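Long-range contacts in genome packaging NTPase B204 (Sulfolobus turreted icosahedral virus 2, PDB 4KFU), which probably hydrolyses ATP to drive packaging of the viral DNA genome into the capsid, as a P-loop ATPase of the FtsK-HerA superfamily: residues Leu60-Val71 and Leu84-Tyr95; Ser18-Ile26 and Gly47-Tyr55. All coordinates share one frame; numbering follows the deposited sequence.

The two contacts illustrate how one P-loop fold uses its edge and its active site differently. Interaction 1 lies at the periphery of the sheet, where helix 60-65 and the following strand pack on helix 78-95; its chemistry is mainly aliphatic, with a histidine-to-carbonyl bond, and it runs from a buried side to an exposed rim. Interaction 2, nearer the centre of the chain, joins the helix after the P-loop to the loop 47-55 and is built on charge, aromatic rings, magnesium and nucleotide. Their centres are about 17 Å apart, yet they touch: Tyr-55 pairs through its backbone with Tyr-68 and Val-70, so segment 47-55 ends in an outermost strand, 55-56, beside strand 68-72.

Interaction 1. Residues Leu60-Val71 and Leu84-Tyr95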
loop_
_atom_site.group_PDB
_atom_site.type_symbol
_atom_site.label_atom_id
_atom_site.label_comp_id
_atom_site.label_asym_id
_atom_site.label_seq_id
_atom_site.Cartn_x
_atom_site.Cartn_y
_atom_site.Cartn_z
ATOM N N LEU A 60 10.432 -2.880 -18.598
ATOM C CA LEU A 60 10.095 -1.549 -18.104
ATOM C C LEU A 60 9.082 -0.893 -19.017
ATOM O O LEU A 60 8.269 -0.067 -18.588
ATOM C CB LEU A 60 11.344 -0.674 -18.078
ATOM C CG LEU A 60 12.259 -0.802 -16.875
ATOM C CD1 LEU A 60 13.537 -0.016 -17.140
ATOM C CD2 LEU A 60 11.533 -0.272 -15.666
ATOM N N SER A 61 9.166 -1.238 -20.295
ATOM C CA SER A 61 8.275 -0.670 -21.297
ATOM C C SER A 61 6.834 -1.045 -21.007
ATOM O O SER A 61 5.934 -0.210 -21.124
ATOM C CB SER A 61 8.667 -1.162 -22.695
ATOM O OG SER A 61 7.694 -0.758 -23.645
ATOM N N ASP A 62 6.620 -2.308 -20.642
ATOM C CA ASP A 62 5.289 -2.777 -20.257
ATOM C C ASP A 62 4.723 -1.968 -19.089
ATOM O O ASP A 62 3.530 -1.666 -19.056
ATOM C CB ASP A 62 5.325 -4.259 -19.871
ATOM C CG ASP A 62 5.592 -5.174 -21.050
ATOM O OD1 ASP A 62 5.591 -4.684 -22.204
ATOM O OD2 ASP A 62 5.805 -6.388 -20.810
ATOM N N ILE A 63 5.577 -1.615 -18.132
ATOM C CA ILE A 63 5.107 -0.876 -16.959
ATOM C C ILE A 63 4.545 0.473 -17.382
ATOM O O ILE A 63 3.489 0.888 -16.913
ATOM C CB ILE A 63 6.225 -0.679 -15.921
ATOM C CG1 ILE A 63 6.785 -2.035 -15.497
ATOM C CG2 ILE A 63 5.711 0.078 -14.702
ATOM C CD1 ILE A 63 7.889 -1.934 -14.461
ATOM N N VAL A 64 5.232 1.147 -18.298
ATOM C CA VAL A 64 4.760 2.440 -18.787
ATOM C C VAL A 64 3.525 2.336 -19.702
ATOM O O VAL A 64 2.606 3.151 -19.601
ATOM C CB VAL A 64 5.896 3.209 -19.536
ATOM C CG1 VAL A 64 5.417 4.590 -19.980
ATOM C CG2 VAL A 64 7.123 3.333 -18.654
ATOM N N SER A 65 3.504 1.345 -20.597
ATOM C CA SER A 65 2.491 1.308 -21.655
ATOM C C SER A 65 1.166 0.621 -21.304
ATOM O O SER A 65 0.122 0.970 -21.863
ATOM C CB SER A 65 3.066 0.699 -22.946
ATOM O OG SER A 65 3.398 -0.665 -22.768
ATOM N N LYS A 66 1.204 -0.355 -20.398
ATOM C CA LYS A 66 0.005 -1.123 -20.049
ATOM C C LYS A 66 -0.808 -0.420 -18.967
ATOM O O LYS A 66 -0.268 -0.046 -17.920
ATOM C CB LYS A 66 0.393 -2.529 -19.589
ATOM C CG LYS A 66 1.123 -3.356 -20.654
ATOM C CD LYS A 66 0.214 -3.670 -21.842
ATOM C CE LYS A 66 0.977 -4.399 -22.947
ATOM N NZ LYS A 66 2.140 -3.581 -23.395
ATOM N N GLN A 67 -2.108 -0.256 -19.213
ATOM C CA GLN A 67 -2.984 0.512 -18.320
ATOM C C GLN A 67 -3.124 -0.124 -16.931
ATOM O O GLN A 67 -3.008 0.562 -15.918
ATOM C CB GLN A 67 -4.366 0.713 -18.951
ATOM C CG GLN A 67 -5.281 1.647 -18.160
ATOM C CD GLN A 67 -6.675 1.751 -18.762
ATOM O OE1 GLN A 67 -7.119 0.853 -19.477
ATOM N NE2 GLN A 67 -7.367 2.853 -18.475
ATOM N N TYR A 68 -3.376 -1.432 -16.896
ATOM C CA TYR A 68 -3.411 -2.171 -15.644
ATOM C C TYR A 68 -2.284 -3.188 -15.645
ATOM O O TYR A 68 -2.269 -4.114 -16.461
ATOM C CB TYR A 68 -4.781 -2.828 -15.444
ATOM C CG TYR A 68 -5.888 -1.800 -15.346
ATOM C CD1 TYR A 68 -6.052 -1.039 -14.192
ATOM C CD2 TYR A 68 -6.748 -1.564 -16.413
ATOM C CE1 TYR A 68 -7.050 -0.089 -14.093
ATOM C CE2 TYR A 68 -7.750 -0.607 -16.325
ATOM C CZ TYR A 68 -7.897 0.122 -15.163
ATOM O OH TYR A 68 -8.889 1.073 -15.064
ATOM N N VAL A 69 -1.330 -3.010 -14.734
ATOM C CA VAL A 69 -0.077 -3.747 -14.828
ATOM C C VAL A 69 0.373 -4.363 -13.504
ATOM O O VAL A 69 0.231 -3.770 -12.424
ATOM C CB VAL A 69 1.034 -2.865 -15.480
ATOM C CG1 VAL A 69 1.163 -1.554 -14.753
ATOM C CG2 VAL A 69 2.377 -3.591 -15.525
ATOM N N VAL A 70 0.908 -5.573 -13.609
ATOM C CA VAL A 70 1.377 -6.329 -12.462
ATOM C C VAL A 70 2.833 -6.697 -12.693
ATOM O O VAL A 70 3.182 -7.292 -13.724
ATOM C CB VAL A 70 0.545 -7.613 -12.284
ATOM C CG1 VAL A 70 1.064 -8.435 -11.104
ATOM C CG2 VAL A 70 -0.926 -7.273 -12.108
ATOM N N VAL A 71 3.677 -6.328 -11.734
ATOM C CA VAL A 71 5.106 -6.543 -11.821
ATOM C C VAL A 71 5.526 -7.507 -10.719
ATOM O O VAL A 71 5.454 -7.163 -9.538
ATOM C CB VAL A 71 5.871 -5.220 -11.577
ATOM C CG1 VAL A 71 7.327 -5.362 -11.997
ATOM C CG2 VAL A 71 5.195 -4.060 -12.300
ATOM N N LEU A 84 11.368 0.999 -10.687
ATOM C CA LEU A 84 9.903 0.937 -10.755
ATOM C C LEU A 84 9.259 2.304 -10.588
ATOM O O LEU A 84 8.236 2.598 -11.212
ATOM C CB LEU A 84 9.371 -0.017 -9.673
ATOM C CG LEU A 84 7.856 -0.053 -9.456
ATOM C CD1 LEU A 84 7.137 -0.513 -10.710
ATOM C CD2 LEU A 84 7.482 -0.959 -8.288
ATOM N N TRP A 85 9.844 3.124 -9.717
ATOM C CA TRP A 85 9.307 4.459 -9.459
ATOM C C TRP A 85 9.435 5.363 -10.691
ATOM O O TRP A 85 8.493 6.085 -11.051
ATOM C CB TRP A 85 9.991 5.072 -8.234
ATOM C CG TRP A 85 9.492 6.447 -7.869
ATOM C CD1 TRP A 85 10.172 7.630 -8.004
ATOM C CD2 TRP A 85 8.216 6.780 -7.303
ATOM N NE1 TRP A 85 9.386 8.676 -7.567
ATOM C CE2 TRP A 85 8.193 8.185 -7.134
ATOM C CE3 TRP A 85 7.098 6.030 -6.925
ATOM C CZ2 TRP A 85 7.082 8.849 -6.603
ATOM C CZ3 TRP A 85 6.005 6.698 -6.393
ATOM C CH2 TRP A 85 6.006 8.095 -6.245
ATOM N N GLN A 86 10.596 5.323 -11.335
ATOM C CA GLN A 86 10.816 6.111 -12.539
ATOM C C GLN A 86 9.852 5.687 -13.633
ATOM O O GLN A 86 9.278 6.534 -14.336
ATOM C CB GLN A 86 12.262 5.947 -13.040
ATOM C CG GLN A 86 13.324 6.577 -12.143
ATOM C CD GLN A 86 13.117 8.070 -11.938
ATOM O OE1 GLN A 86 12.836 8.819 -12.888
ATOM N NE2 GLN A 86 13.270 8.518 -10.696
ATOM N N ALA A 87 9.675 4.377 -13.781
ATOM C CA ALA A 87 8.744 3.838 -14.780
ATOM C C ALA A 87 7.303 4.198 -14.422
ATOM O O ALA A 87 6.472 4.441 -15.300
ATOM C CB ALA A 87 8.908 2.318 -14.919
ATOM N N SER A 88 6.994 4.223 -13.125
ATOM C CA SER A 88 5.641 4.581 -12.688
ATOM C C SER A 88 5.303 6.033 -12.997
ATOM O O SER A 88 4.177 6.346 -13.364
ATOM C CB SER A 88 5.462 4.312 -11.180
ATOM O OG SER A 88 5.594 2.929 -10.885
ATOM N N LYS A 89 6.271 6.922 -12.799
ATOM C CA LYS A 89 6.092 8.338 -13.124
ATOM C C LYS A 89 5.800 8.543 -14.621
ATOM O O LYS A 89 4.926 9.328 -14.999
ATOM C CB LYS A 89 7.313 9.146 -12.680
ATOM C CG LYS A 89 7.388 9.365 -11.166
ATOM C CD LYS A 89 8.369 10.476 -10.779
ATOM C CE LYS A 89 9.810 10.052 -10.943
ATOM N NZ LYS A 89 10.728 11.101 -10.406
ATOM N N LEU A 90 6.520 7.821 -15.473
ATOM C CA LEU A 90 6.256 7.902 -16.913
ATOM C C LEU A 90 4.901 7.279 -17.257
ATOM O O LEU A 90 4.156 7.818 -18.078
ATOM C CB LEU A 90 7.401 7.285 -17.723
ATOM C CG LEU A 90 8.721 8.068 -17.612
ATOM C CD1 LEU A 90 9.891 7.316 -18.255
ATOM C CD2 LEU A 90 8.593 9.463 -18.220
ATOM N N HIS A 91 4.578 6.159 -16.612
ATOM C CA HIS A 91 3.242 5.586 -16.731
ATOM C C HIS A 91 2.174 6.631 -16.408
ATOM O O HIS A 91 1.148 6.707 -17.081
ATOM C CB HIS A 91 3.091 4.395 -15.782
ATOM C CG HIS A 91 1.704 3.838 -15.725
ATOM N ND1 HIS A 91 1.388 2.592 -16.226
ATOM C CD2 HIS A 91 0.554 4.343 -15.217
ATOM C CE1 HIS A 91 0.100 2.358 -16.032
ATOM N NE2 HIS A 91 -0.428 3.407 -15.432
ATOM N N SER A 92 2.417 7.430 -15.371
ATOM C CA SER A 92 1.457 8.442 -14.931
ATOM C C SER A 92 1.322 9.584 -15.940
ATOM O O SER A 92 0.239 10.166 -16.101
ATOM C CB SER A 92 1.855 8.993 -13.551
ATOM O OG SER A 92 1.030 10.087 -13.190
ATOM N N LYS A 93 2.428 9.909 -16.604
ATOM C CA LYS A 93 2.405 10.890 -17.677
ATOM C C LYS A 93 1.405 10.462 -18.751
ATOM O O LYS A 93 0.602 11.267 -19.222
ATOM C CB LYS A 93 3.796 11.052 -18.292
ATOM C CG LYS A 93 4.753 11.937 -17.497
ATOM C CD LYS A 93 4.108 13.273 -17.138
ATOM C CE LYS A 93 5.154 14.318 -16.758
ATOM N NZ LYS A 93 6.078 13.848 -15.685
ATOM N N LYS A 94 1.443 9.184 -19.116
ATOM C CA LYS A 94 0.571 8.662 -20.163
ATOM C C LYS A 94 -0.864 8.498 -19.692
ATOM O O LYS A 94 -1.790 9.010 -20.328
ATOM C CB LYS A 94 1.100 7.321 -20.683
ATOM C CG LYS A 94 0.211 6.656 -21.732
ATOM C CD LYS A 94 0.810 5.330 -22.186
ATOM C CE LYS A 94 0.551 5.076 -23.668
ATOM N NZ LYS A 94 -0.587 4.149 -23.902
ATOM N N TYR A 95 -1.051 7.790 -18.574
ATOM C CA TYR A 95 -2.393 7.408 -18.127
ATOM C C TYR A 95 -3.023 8.346 -17.108
ATOM O O TYR A 95 -4.130 8.090 -16.646
ATOM C CB TYR A 95 -2.398 5.981 -17.569
ATOM C CG TYR A 95 -2.198 4.922 -18.624
ATOM C CD1 TYR A 95 -0.993 4.241 -18.738
ATOM C CD2 TYR A 95 -3.213 4.615 -19.522
ATOM C CE1 TYR A 95 -0.804 3.273 -19.719
ATOM C CE2 TYR A 95 -3.039 3.655 -20.501
ATOM C CZ TYR A 95 -1.835 2.985 -20.595
ATOM O OH TYR A 95 -1.669 2.026 -21.571
#
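His-91 reaches from helix 78-95 to the C-terminal end of helix 60-65 at one edge of the P-loop NTPase sheet, where the segments 60-65 and 84-95 run in the same general direction, 35° apart. Its CB and CG both lie against Ile-63 O, at 3.7 and 3.6 Å, and CG is turned anti to the backbone N (chi1 174°), which aims the ring at the turn leading into strand 68-72. There ND1 donates to Ile-63 O at 2.8 Å, close to the ring plane and with a nearly straight approach to the carbonyl. CE1, next round the ring, has Lys-66 O at its edge, 3.1 Å away, while NE2 is bonded to Ser-35 OG. Both ring nitrogens are thus engaged, which fixes the rotation of the imidazole.

Toward Leu-60 and Leu-84 the contact becomes aliphatic. Ala-87 CB touches both Leu-60 CD2 and Ile-63 CG2, and Ile-63 CD1 meets Leu-84 CD1 at 4.1 Å, their side chains crossing at about a right angle. Nearer the end of helix 60-65, Val-64 sets CG1 against Leu-90 CB at 4.0 Å. At the far end Gln-67 lies over a face of the Tyr-95 ring, its CA 3.8 Å from the ring centroid.

Interaction 2. Residues Ser18-Ile26 and Gly47-Tyr55; sequences SYLIKHYFI and GSEYSKFGY. With MG (magnesium ion), chain K; ACP (phosphomethylphosphonic acid adenylate ester), chain E.
Lys-22 NZ and Glu-49 OE2 form a short salt bridge of 2.5 Å beside the nucleotide site of this P-loop NTPase, linking the helix that follows the Walker A motif to the loop after strand 35-40. The lysine chain is extended beyond CG and crosses the glutamate at about a right angle, and its ammonium takes the anti lone pair of OE2. On the way it passes two rings: CG is 3.6 Å from both Tyr-50 CE1 and Phe-53 CZ, and CE makes an off-centre CH-pi contact with Tyr-50. Ile-26 CD1 extends this apolar patch, 3.8 Å from Phe-53 CD1.

Beside the salt bridge lies the magnesium site. Ser-18 OG binds the metal at 2.2 Å, with AMPPCP oxygens O2G and O1B and three waters completing six ligands. Glu-49 acts in the second shell: OE2 accepts a bond from a metal-bound water that also donates to O1A of the nucleotide, and a second metal-bound water lies 2.5 Å from Glu-49 OE1 and probably donates to it. The carboxylate thereby ties Lys-22 to the hydrated metal.

Further out, Asp-103 OD2 is hydrogen-bonded to both Ser-18 OG and Tyr-50 OH, and Asp-40 OD2 holds Tyr-50 N. Within the loop, a type I turn from Ser-48 to Ser-51 carries Glu-49 and Tyr-50. On another side of the helix, Tyr-19 lies between the adenine and His-23, whose ND1 sits 3.2 Å above the centre of the tyrosine ring.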
loop_
_atom_site.group_PDB
_atom_site.type_symbol
_atom_site.label_atom_id
_atom_site.label_comp_id
_atom_site.label_asym_id
_atom_site.label_seq_id
_atom_site.Cartn_x
_atom_site.Cartn_y
_atom_site.Cartn_z
ATOM N N SER A 18 -5.139 -8.000 2.006
ATOM C CA SER A 18 -5.034 -8.182 0.554
ATOM C C SER A 18 -6.417 -8.340 -0.052
ATOM O O SER A 18 -6.653 -7.933 -1.188
ATOM C CB SER A 18 -4.176 -9.393 0.207
ATOM O OG SER A 18 -2.811 -9.098 0.377
ATOM N N TYR A 19 -7.323 -8.933 0.717
ATOM C CA TYR A 19 -8.714 -9.083 0.295
ATOM C C TYR A 19 -9.326 -7.705 0.091
ATOM O O TYR A 19 -10.061 -7.472 -0.866
ATOM C CB TYR A 19 -9.492 -9.856 1.356
ATOM C CG TYR A 19 -10.843 -10.386 0.912
ATOM C CD1 TYR A 19 -10.955 -11.635 0.302
ATOM C CD2 TYR A 19 -12.004 -9.649 1.118
ATOM C CE1 TYR A 19 -12.192 -12.133 -0.099
ATOM C CE2 TYR A 19 -13.239 -10.133 0.719
ATOM C CZ TYR A 19 -13.326 -11.377 0.112
ATOM O OH TYR A 19 -14.549 -11.855 -0.278
ATOM N N LEU A 20 -9.023 -6.794 1.011
ATOM C CA LEU A 20 -9.410 -5.391 0.885
ATOM C C LEU A 20 -8.885 -4.763 -0.420
ATOM O O LEU A 20 -9.600 -4.035 -1.115
ATOM C CB LEU A 20 -8.876 -4.608 2.093
ATOM C CG LEU A 20 -9.624 -3.349 2.520
ATOM C CD1 LEU A 20 -11.094 -3.649 2.732
ATOM C CD2 LEU A 20 -9.002 -2.783 3.803
ATOM N N ILE A 21 -7.621 -5.023 -0.731
ATOM C CA ILE A 21 -7.032 -4.509 -1.963
ATOM C C ILE A 21 -7.759 -5.084 -3.177
ATOM O O ILE A 21 -8.141 -4.337 -4.091
ATOM C CB ILE A 21 -5.525 -4.824 -2.040
ATOM C CG1 ILE A 21 -4.766 -3.989 -1.002
ATOM C CG2 ILE A 21 -4.980 -4.535 -3.429
ATOM C CD1 ILE A 21 -3.285 -4.310 -0.897
ATOM N N LYS A 22 -7.971 -6.402 -3.169
ATOM C CA LYS A 22 -8.534 -7.098 -4.334
ATOM C C LYS A 22 -10.013 -6.822 -4.548
ATOM O O LYS A 22 -10.477 -6.783 -5.686
ATOM C CB LYS A 22 -8.318 -8.612 -4.215
ATOM C CG LYS A 22 -6.855 -9.053 -4.231
ATOM C CD LYS A 22 -6.716 -10.477 -3.686
ATOM C CE LYS A 22 -5.254 -10.856 -3.464
ATOM N NZ LYS A 22 -5.108 -12.220 -2.870
ATOM N N HIS A 23 -10.761 -6.637 -3.463
ATOM C CA HIS A 23 -12.220 -6.570 -3.575
ATOM C C HIS A 23 -12.820 -5.247 -3.126
ATOM O O HIS A 23 -14.034 -5.087 -3.119
ATOM C CB HIS A 23 -12.876 -7.730 -2.831
ATOM C CG HIS A 23 -12.513 -9.072 -3.381
ATOM N ND1 HIS A 23 -11.839 -10.021 -2.644
ATOM C CD2 HIS A 23 -12.731 -9.624 -4.600
ATOM C CE1 HIS A 23 -11.664 -11.106 -3.383
ATOM N NE2 HIS A 23 -12.190 -10.887 -4.573
ATOM N N TYR A 24 -11.977 -4.299 -2.735
ATOM C CA TYR A 24 -12.476 -2.949 -2.547
ATOM C C TYR A 24 -11.695 -1.929 -3.366
ATOM O O TYR A 24 -12.253 -1.289 -4.259
ATOM C CB TYR A 24 -12.500 -2.522 -1.081
ATOM C CG TYR A 24 -12.897 -1.073 -0.981
ATOM C CD1 TYR A 24 -14.204 -0.679 -1.232
ATOM C CD2 TYR A 24 -11.962 -0.094 -0.689
ATOM C CE1 TYR A 24 -14.575 0.647 -1.168
ATOM C CE2 TYR A 24 -12.323 1.238 -0.627
ATOM C CZ TYR A 24 -13.632 1.601 -0.865
ATOM O OH TYR A 24 -13.999 2.923 -0.800
ATOM N N PHE A 25 -10.411 -1.764 -3.049
ATOM C CA PHE A 25 -9.598 -0.753 -3.729
ATOM C C PHE A 25 -9.512 -0.928 -5.251
ATOM O O PHE A 25 -9.845 -0.008 -5.989
ATOM C CB PHE A 25 -8.206 -0.654 -3.100
ATOM C CG PHE A 25 -8.213 -0.038 -1.716
ATOM C CD1 PHE A 25 -8.431 1.326 -1.554
ATOM C CD2 PHE A 25 -8.017 -0.823 -0.581
ATOM C CE1 PHE A 25 -8.452 1.913 -0.277
ATOM C CE2 PHE A 25 -8.021 -0.247 0.704
ATOM C CZ PHE A 25 -8.244 1.118 0.854
ATOM N N ILE A 26 -9.072 -2.094 -5.713
ATOM C CA ILE A 26 -8.979 -2.358 -7.155
ATOM C C ILE A 26 -10.291 -2.156 -7.934
ATOM O O ILE A 26 -10.286 -1.460 -8.950
ATOM C CB ILE A 26 -8.335 -3.730 -7.465
ATOM C CG1 ILE A 26 -6.829 -3.662 -7.209
ATOM C CG2 ILE A 26 -8.633 -4.154 -8.912
ATOM C CD1 ILE A 26 -6.154 -5.007 -7.175
ATOM N N GLY A 47 2.144 -18.328 -11.766
ATOM C CA GLY A 47 2.087 -16.883 -11.629
ATOM C C GLY A 47 2.240 -16.352 -10.211
ATOM O O GLY A 47 2.622 -17.082 -9.294
ATOM N N SER A 48 1.928 -15.072 -10.029
ATOM C CA SER A 48 2.041 -14.436 -8.722
ATOM C C SER A 48 0.662 -14.079 -8.185
ATOM O O SER A 48 -0.338 -14.174 -8.905
ATOM C CB SER A 48 2.934 -13.198 -8.801
ATOM O OG SER A 48 2.368 -12.220 -9.651
ATOM N N GLU A 49 0.611 -13.659 -6.924
ATOM C CA GLU A 49 -0.672 -13.478 -6.242
ATOM C C GLU A 49 -1.648 -12.608 -7.028
ATOM O O GLU A 49 -2.841 -12.910 -7.111
ATOM C CB GLU A 49 -0.475 -12.901 -4.839
ATOM C CG GLU A 49 -1.799 -12.486 -4.192
ATOM C CD GLU A 49 -1.673 -12.187 -2.709
ATOM O OE1 GLU A 49 -0.538 -11.916 -2.239
ATOM O OE2 GLU A 49 -2.717 -12.219 -2.015
ATOM N N TYR A 50 -1.138 -11.549 -7.643
ATOM C CA TYR A 50 -2.022 -10.607 -8.331
ATOM C C TYR A 50 -2.071 -10.780 -9.860
ATOM O O TYR A 50 -2.589 -9.902 -10.557
ATOM C CB TYR A 50 -1.617 -9.169 -7.983
ATOM C CG TYR A 50 -1.983 -8.752 -6.569
ATOM C CD1 TYR A 50 -3.203 -8.134 -6.295
ATOM C CD2 TYR A 50 -1.106 -8.966 -5.515
ATOM C CE1 TYR A 50 -3.543 -7.738 -4.985
ATOM C CE2 TYR A 50 -1.436 -8.577 -4.207
ATOM C CZ TYR A 50 -2.652 -7.963 -3.956
ATOM O OH TYR A 50 -2.973 -7.585 -2.659
ATOM N N SER A 51 -1.562 -11.904 -10.371
ATOM C CA SER A 51 -1.520 -12.154 -11.825
ATOM C C SER A 51 -2.837 -11.897 -12.559
ATOM O O SER A 51 -2.845 -11.413 -13.684
ATOM C CB SER A 51 -1.035 -13.580 -12.124
ATOM O OG SER A 51 0.365 -13.679 -11.956
ATOM N N LYS A 52 -3.956 -12.198 -11.918
ATOM C CA LYS A 52 -5.247 -12.017 -12.562
ATOM C C LYS A 52 -5.683 -10.553 -12.688
ATOM O O LYS A 52 -6.645 -10.244 -13.400
ATOM C CB LYS A 52 -6.321 -12.816 -11.805
ATOM N N PHE A 53 -4.981 -9.651 -12.009
ATOM C CA PHE A 53 -5.446 -8.266 -11.892
ATOM C C PHE A 53 -4.869 -7.262 -12.892
ATOM O O PHE A 53 -5.173 -6.067 -12.815
ATOM C CB PHE A 53 -5.242 -7.762 -10.461
ATOM C CG PHE A 53 -6.120 -8.452 -9.468
ATOM C CD1 PHE A 53 -7.391 -7.977 -9.206
ATOM C CD2 PHE A 53 -5.689 -9.603 -8.826
ATOM C CE1 PHE A 53 -8.219 -8.619 -8.294
ATOM C CE2 PHE A 53 -6.513 -10.266 -7.915
ATOM C CZ PHE A 53 -7.780 -9.770 -7.650
ATOM N N GLY A 54 -4.056 -7.738 -13.831
ATOM C CA GLY A 54 -3.525 -6.861 -14.866
ATOM C C GLY A 54 -2.505 -7.529 -15.764
ATOM O O GLY A 54 -2.261 -8.737 -15.644
ATOM N N TYR A 55 -1.903 -6.756 -16.666
ATOM C CA TYR A 55 -0.899 -7.321 -17.576
ATOM C C TYR A 55 0.392 -7.693 -16.832
ATOM O O TYR A 55 0.991 -6.854 -16.147
ATOM C CB TYR A 55 -0.577 -6.355 -18.716
ATOM C CG TYR A 55 0.314 -6.986 -19.774
ATOM C CD1 TYR A 55 -0.232 -7.690 -20.845
ATOM C CD2 TYR A 55 1.699 -6.908 -19.681
ATOM C CE1 TYR A 55 0.588 -8.287 -21.813
ATOM C CE2 TYR A 55 2.525 -7.501 -20.634
ATOM C CZ TYR A 55 1.964 -8.189 -21.695
ATOM O OH TYR A 55 2.786 -8.764 -22.641
HETATM MG MG MG K . -1.770 -10.620 1.504
HETATM P PG ACP E . -1.086 -13.117 3.244
HETATM O O1G ACP E . -0.090 -12.864 4.474
HETATM O O2G ACP E . -0.874 -11.932 2.184
HETATM O O3G ACP E . -0.797 -14.437 2.625
HETATM P PB ACP E . -3.501 -11.475 4.019
HETATM O O1B ACP E . -3.202 -10.537 2.749
HETATM O O2B ACP E . -3.026 -10.869 5.275
HETATM C C3B ACP E . -2.796 -13.137 3.843
HETATM P PA ACP E . -6.034 -11.927 2.826
HETATM O O1A ACP E . -5.233 -12.696 1.801
HETATM O O2A ACP E . -6.656 -10.590 2.481
HETATM O O3A ACP E . -5.108 -11.665 4.126
HETATM O "O5'" ACP E . -7.250 -12.849 3.338
HETATM C "C5'" ACP E . -7.093 -14.178 3.830
HETATM C "C4'" ACP E . -8.450 -14.886 3.721
HETATM O "O4'" ACP E . -9.460 -14.320 4.567
HETATM C "C3'" ACP E . -8.997 -14.814 2.303
HETATM O "O3'" ACP E . -8.801 -16.071 1.644
HETATM C "C2'" ACP E . -10.480 -14.567 2.443
HETATM O "O2'" ACP E . -11.125 -15.776 2.061
HETATM C "C1'" ACP E . -10.739 -14.289 3.917
HETATM N N9 ACP E . -11.330 -12.928 4.004
HETATM C C8 ACP E . -10.635 -11.775 4.077
HETATM N N7 ACP E . -11.470 -10.701 4.143
HETATM C C5 ACP E . -12.730 -11.167 4.099
HETATM C C6 ACP E . -14.088 -10.575 4.129
HETATM N N6 ACP E . -14.291 -9.241 4.205
HETATM N N1 ACP E . -15.138 -11.424 4.060
HETATM C C2 ACP E . -14.968 -12.759 3.976
HETATM N N3 ACP E . -13.767 -13.363 3.948
HETATM C C4 ACP E . -12.627 -12.633 4.007
HETATM O O HOH W 1 -0.329 -10.709 -0.017
HETATM O O HOH W 2 -2.805 -12.120 0.501
HETATM O O HOH W 3 -0.501 -9.036 1.993
#